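Local coordinates for protein blue-light-activated histidine kinase 2 (Erythrobacter litoralis HTCC2594, PDB 4R38) that senses blue light through a flavin-binding LOV domain, the part present here, and acts as a histidine kinase involved in light-enhanced bacterial virulence, at residues K79-C84 and R118-I123. Residues are numbered along the deposited sequence; the frame is centred on the assembly and turned at random.
Sequences KAIRNC and RYFVGI. With RBF (riboflavin), chain E.
At the dimethylbenzene end of the flavin pocket in this LOV domain, which has the PAS fold, Phe120 reaches from strand 119-128 to Ile81 in the last turn of helix 71-82 and Cys84 just beyond it. The contact illustrates how one aromatic ring can bridge a helix and a strand with no hydrogen bond between segments 79-84 and 118-123. Ile81 CG1 lies 4.0 Å from Phe120 CE1, approaching the ring obliquely. CG1 sits beside the backbone N (chi1 -72°), and from there the extended branch carries CD1 on to riboflavin, 3.7 Å from C8M and 3.2 Å from the ribityl O3'. The tip and the other flank of the ring meet the helix end: Cys84 CA is in the ring plane, 4.0 Å from the CE2 edge, while Ala80 O is 3.9 Å from CZ. There the helix closes in a Schellman motif, with Cys84 N bonded to Ile81 O and Cys84, at positive phi (45°), as C-prime residue. Cys84 SG is tied to Cys117 by a disulfide. Phe120 CB also packs 3.9 Å from riboflavin C8M. Largely apolar and non-directional, the contact holds helix end, strand and flavin methyls by shape, with the disulfide as covalent link.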
loop_
_atom_site.group_PDB
_atom_site.type_symbol
_atom_site.label_atom_id
_atom_site.label_comp_id
_atom_site.label_asym_id
_atom_site.label_seq_id
_atom_site.Cartn_x
_atom_site.Cartn_y
_atom_site.Cartn_z
ATOM N N LYS A 79 12.032 0.504 4.617
ATOM C CA LYS A 79 12.871 -0.235 5.560
ATOM C C LYS A 79 12.137 -1.467 6.095
ATOM O O LYS A 79 12.694 -2.574 6.171
ATOM C CB LYS A 79 13.269 0.677 6.723
ATOM C CG LYS A 79 14.360 0.109 7.618
ATOM C CD LYS A 79 14.715 1.070 8.747
ATOM C CE LYS A 79 15.759 0.472 9.682
ATOM N NZ LYS A 79 17.013 0.079 8.970
ATOM N N ALA A 80 10.871 -1.291 6.453
ATOM C CA ALA A 80 10.062 -2.414 6.903
ATOM C C ALA A 80 9.998 -3.514 5.828
ATOM O O ALA A 80 10.151 -4.686 6.125
ATOM C CB ALA A 80 8.676 -1.930 7.265
ATOM N N ILE A 81 9.791 -3.121 4.572
ATOM C CA ILE A 81 9.746 -4.095 3.474
ATOM C C ILE A 81 11.071 -4.854 3.327
ATOM O O ILE A 81 11.065 -6.074 3.202
ATOM C CB ILE A 81 9.333 -3.442 2.151
ATOM C CG1 ILE A 81 7.843 -3.081 2.204
ATOM C CG2 ILE A 81 9.612 -4.361 0.963
ATOM C CD1 ILE A 81 7.412 -2.088 1.140
ATOM N N ARG A 82 12.189 -4.154 3.383
ATOM C CA ARG A 82 13.505 -4.784 3.246
ATOM C C ARG A 82 13.798 -5.768 4.385
ATOM O O ARG A 82 14.478 -6.777 4.186
ATOM C CB ARG A 82 14.618 -3.721 3.190
ATOM C CG ARG A 82 14.574 -2.764 1.974
ATOM C CD ARG A 82 15.882 -1.976 1.776
ATOM N NE ARG A 82 16.132 -1.059 2.884
ATOM C CZ ARG A 82 15.679 0.185 2.986
ATOM N NH1 ARG A 82 14.969 0.758 2.019
ATOM N NH2 ARG A 82 15.957 0.879 4.078
ATOM N N ASN A 83 13.272 -5.479 5.576
ATOM C CA ASN A 83 13.523 -6.293 6.772
ATOM C C ASN A 83 12.355 -7.182 7.156
ATOM O O ASN A 83 12.314 -7.732 8.277
ATOM C CB ASN A 83 13.878 -5.382 7.953
ATOM C CG ASN A 83 15.218 -4.722 7.782
ATOM O OD1 ASN A 83 16.257 -5.345 7.998
ATOM N ND2 ASN A 83 15.209 -3.455 7.378
ATOM N N CYS A 84 11.420 -7.333 6.217
ATOM C CA CYS A 84 10.223 -8.160 6.393
ATOM C C CYS A 84 9.540 -7.931 7.759
ATOM O O CYS A 84 9.215 -8.883 8.482
ATOM C CB CYS A 84 10.577 -9.623 6.157
ATOM S SG CYS A 84 9.117 -10.711 6.097
ATOM N N ARG A 118 7.787 -13.541 0.891
ATOM C CA ARG A 118 7.466 -13.172 -0.472
ATOM C C ARG A 118 6.335 -12.160 -0.586
ATOM O O ARG A 118 6.325 -11.347 -1.481
ATOM C CB ARG A 118 7.089 -14.439 -1.235
ATOM C CG ARG A 118 6.555 -14.186 -2.609
ATOM C CD ARG A 118 6.538 -15.466 -3.427
ATOM N NE ARG A 118 6.452 -15.059 -4.807
ATOM C CZ ARG A 118 7.386 -15.253 -5.730
ATOM N NH1 ARG A 118 8.478 -15.985 -5.480
ATOM N NH2 ARG A 118 7.166 -14.774 -6.938
ATOM N N TYR A 119 5.354 -12.256 0.302
ATOM C CA TYR A 119 4.162 -11.438 0.181
ATOM C C TYR A 119 3.980 -10.500 1.363
ATOM O O TYR A 119 4.248 -10.860 2.510
ATOM C CB TYR A 119 2.927 -12.337 0.097
ATOM C CG TYR A 119 2.927 -13.298 -1.081
ATOM C CD1 TYR A 119 2.556 -12.867 -2.360
ATOM C CD2 TYR A 119 3.328 -14.609 -0.920
ATOM C CE1 TYR A 119 2.544 -13.768 -3.433
ATOM C CE2 TYR A 119 3.316 -15.498 -1.968
ATOM C CZ TYR A 119 2.947 -15.068 -3.230
ATOM O OH TYR A 119 2.953 -15.977 -4.276
ATOM N N PHE A 120 3.466 -9.321 1.057
ATOM C CA PHE A 120 3.155 -8.323 2.071
ATOM C C PHE A 120 1.693 -8.012 1.892
ATOM O O PHE A 120 1.208 -7.927 0.770
ATOM C CB PHE A 120 3.994 -7.064 1.877
ATOM C CG PHE A 120 5.009 -6.820 2.969
ATOM C CD1 PHE A 120 4.978 -5.652 3.708
ATOM C CD2 PHE A 120 5.996 -7.747 3.238
ATOM C CE1 PHE A 120 5.897 -5.434 4.712
ATOM C CE2 PHE A 120 6.920 -7.525 4.255
ATOM C CZ PHE A 120 6.871 -6.370 4.971
ATOM N N VAL A 121 0.999 -7.830 3.009
ATOM C CA VAL A 121 -0.383 -7.400 2.998
ATOM C C VAL A 121 -0.466 -6.083 3.725
ATOM O O VAL A 121 0.289 -5.842 4.675
ATOM C CB VAL A 121 -1.334 -8.443 3.699
ATOM C CG1 VAL A 121 -0.956 -8.663 5.161
ATOM C CG2 VAL A 121 -2.801 -8.012 3.594
ATOM N N GLY A 122 -1.363 -5.222 3.251
ATOM C CA GLY A 122 -1.580 -3.908 3.836
ATOM C C GLY A 122 -3.063 -3.557 3.852
ATOM O O GLY A 122 -3.813 -3.954 2.953
ATOM N N ILE A 123 -3.497 -2.851 4.892
ATOM C CA ILE A 123 -4.803 -2.210 4.854
ATOM C C ILE A 123 -4.604 -0.712 4.884
ATOM O O ILE A 123 -3.599 -0.213 5.416
ATOM C CB ILE A 123 -5.734 -2.641 6.005
ATOM C CG1 ILE A 123 -5.110 -2.293 7.353
ATOM C CG2 ILE A 123 -6.037 -4.120 5.871
ATOM C CD1 ILE A 123 -6.049 -2.534 8.509
HETATM N N1 RBF E . 2.172 3.416 -0.115
HETATM C C2 RBF E . 1.243 4.402 -0.209
HETATM O O2 RBF E . 1.593 5.547 -0.424
HETATM N N3 RBF E . -0.080 4.094 -0.050
HETATM C C4 RBF E . -0.511 2.823 0.106
HETATM O O4 RBF E . -1.729 2.567 0.242
HETATM C C4A RBF E . 0.428 1.761 0.136
HETATM N N5 RBF E . 0.072 0.455 0.245
HETATM C C5A RBF E . 1.004 -0.514 0.256
HETATM C C6 RBF E . 0.662 -1.889 0.388
HETATM C C7 RBF E . 1.629 -2.892 0.382
HETATM C C7M RBF E . 1.129 -4.351 0.537
HETATM C C8 RBF E . 2.975 -2.544 0.272
HETATM C C8M RBF E . 4.125 -3.552 0.277
HETATM C C9 RBF E . 3.327 -1.227 0.159
HETATM C C9A RBF E . 2.367 -0.173 0.153
HETATM N N10 RBF E . 2.772 1.142 0.000
HETATM C C10 RBF E . 1.805 2.137 -0.002
HETATM C "C1'" RBF E . 4.175 1.556 -0.033
HETATM C "C2'" RBF E . 4.829 1.704 -1.402
HETATM O "O2'" RBF E . 4.369 0.694 -2.204
HETATM C "C3'" RBF E . 6.344 1.619 -1.239
HETATM O "O3'" RBF E . 6.700 0.346 -0.776
HETATM C "C4'" RBF E . 6.868 2.650 -0.243
HETATM O "O4'" RBF E . 6.566 3.957 -0.658
HETATM C "C5'" RBF E . 8.376 2.518 -0.072
HETATM O "O5'" RBF E . 9.025 2.686 -1.321
#